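PDB 3LG0: ornithine aminotransferase from Plasmodium falciparum, which transfers the delta-amino group of ornithine to 2-oxoglutarate with the help of pyridoxal 5'-phosphate, giving glutamate semialdehyde and glutamate. Local coordinates for residues L396-C399 with T400-V404. Numbering follows the deposited sequence.
Sequences LDEC and TEIIV
T400 sends both its backbone amide and its hydroxyl back to the carbonyl of L396, one turn earlier, and so shows how a buried hydroxyl can be satisfied by the helix that carries it. The amide bond, T400 N to L396 O, measures 2.9 Å; the hydroxyl bond, T400 OG1 to L396 O, is shorter at 2.7 Å. The two donors reach the oxygen from opposite faces of its carbonyl plane, with N standing 37° out of it and OG1 tilted less. A first torsion of -62° sets OG1 beside the backbone N and directs it at the preceding turn, while CG2 lies anti to that N. C399, also buried, belongs to the same turn: its carbonyl O receives I403 N at 2.9 Å in a nearly straight bond (171° at the hydrogen). This is the i+4 N-H to i C=O hydrogen bonding of an alpha-helix, here helix 393-412, the last of the chain; the hydroxyl bond of T400 is an addition to that pattern. The buried side of the helix is shared between neighbours: the C399 side chain meets F51 and L373, the latter on strand 373-378, whereas T400 faces F326 and Q333 of helix 315-333. E398 CG lies anti to its backbone N and the chain continues extended, carrying OE1 to a hydrogen bond with the hydroxyl of Y49. Near the base of that chain I402 CD1 makes a loose contact with E398 CG at 4.5 Å, and I402 CG1 rests 3.3 Å from E398 O, the same oxygen that accepts I402 N.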
# COMPACT_ATOMS: atom_id res chain seq x y z
N LEU A 396 -3.45 -28.21 17.38
CA LEU A 396 -2.20 -27.75 17.99
C LEU A 396 -1.40 -28.91 18.56
O LEU A 396 -0.17 -28.84 18.65
CB LEU A 396 -2.47 -26.72 19.09
CG LEU A 396 -2.61 -25.25 18.69
CD1 LEU A 396 -2.88 -24.42 19.93
CD2 LEU A 396 -1.35 -24.77 18.00
N ASP A 397 -2.11 -29.96 18.94
CA ASP A 397 -1.45 -31.16 19.42
C ASP A 397 -0.72 -31.82 18.25
O ASP A 397 0.45 -32.23 18.37
CB ASP A 397 -2.47 -32.12 20.06
CG ASP A 397 -2.97 -31.64 21.42
OD1 ASP A 397 -2.27 -30.84 22.08
OD2 ASP A 397 -4.07 -32.06 21.84
N GLU A 398 -1.40 -31.93 17.12
CA GLU A 398 -0.77 -32.51 15.94
C GLU A 398 0.45 -31.69 15.53
O GLU A 398 1.49 -32.24 15.17
CB GLU A 398 -1.76 -32.56 14.80
CG GLU A 398 -1.19 -33.26 13.57
CD GLU A 398 -2.21 -33.40 12.48
OE1 GLU A 398 -3.39 -33.07 12.74
OE2 GLU A 398 -1.83 -33.84 11.38
N CYS A 399 0.32 -30.36 15.60
CA CYS A 399 1.41 -29.49 15.20
C CYS A 399 2.57 -29.62 16.15
O CYS A 399 3.73 -29.55 15.73
CB CYS A 399 0.95 -28.04 15.10
SG CYS A 399 -0.11 -27.76 13.70
N THR A 400 2.26 -29.84 17.42
CA THR A 400 3.30 -30.13 18.41
C THR A 400 4.09 -31.39 18.03
O THR A 400 5.33 -31.40 18.10
CB THR A 400 2.68 -30.29 19.81
OG1 THR A 400 2.05 -29.05 20.19
CG2 THR A 400 3.74 -30.65 20.83
N GLU A 401 3.39 -32.44 17.61
CA GLU A 401 4.06 -33.67 17.17
C GLU A 401 5.03 -33.30 16.06
O GLU A 401 6.18 -33.74 16.04
CB GLU A 401 3.05 -34.70 16.62
CG GLU A 401 1.88 -35.02 17.54
CD GLU A 401 2.11 -36.26 18.38
OE1 GLU A 401 3.21 -36.39 18.96
OE2 GLU A 401 1.19 -37.11 18.46
N ILE A 402 4.54 -32.49 15.13
CA ILE A 402 5.29 -32.14 13.94
C ILE A 402 6.55 -31.38 14.30
O ILE A 402 7.63 -31.71 13.84
CB ILE A 402 4.43 -31.35 12.95
CG1 ILE A 402 3.33 -32.25 12.38
CG2 ILE A 402 5.29 -30.77 11.83
CD1 ILE A 402 2.34 -31.54 11.47
N ILE A 403 6.40 -30.35 15.13
CA ILE A 403 7.54 -29.58 15.62
C ILE A 403 8.58 -30.44 16.35
O ILE A 403 9.78 -30.32 16.12
CB ILE A 403 7.09 -28.43 16.54
CG1 ILE A 403 6.20 -27.46 15.77
CG2 ILE A 403 8.29 -27.71 17.11
CD1 ILE A 403 5.50 -26.46 16.63
N VAL A 404 8.10 -31.32 17.24
CA VAL A 404 9.00 -32.18 18.00
C VAL A 404 9.78 -33.14 17.08
O VAL A 404 11.00 -33.27 17.19
CB VAL A 404 8.21 -32.98 19.05
CG1 VAL A 404 9.11 -34.01 19.73
CG2 VAL A 404 7.61 -32.05 20.08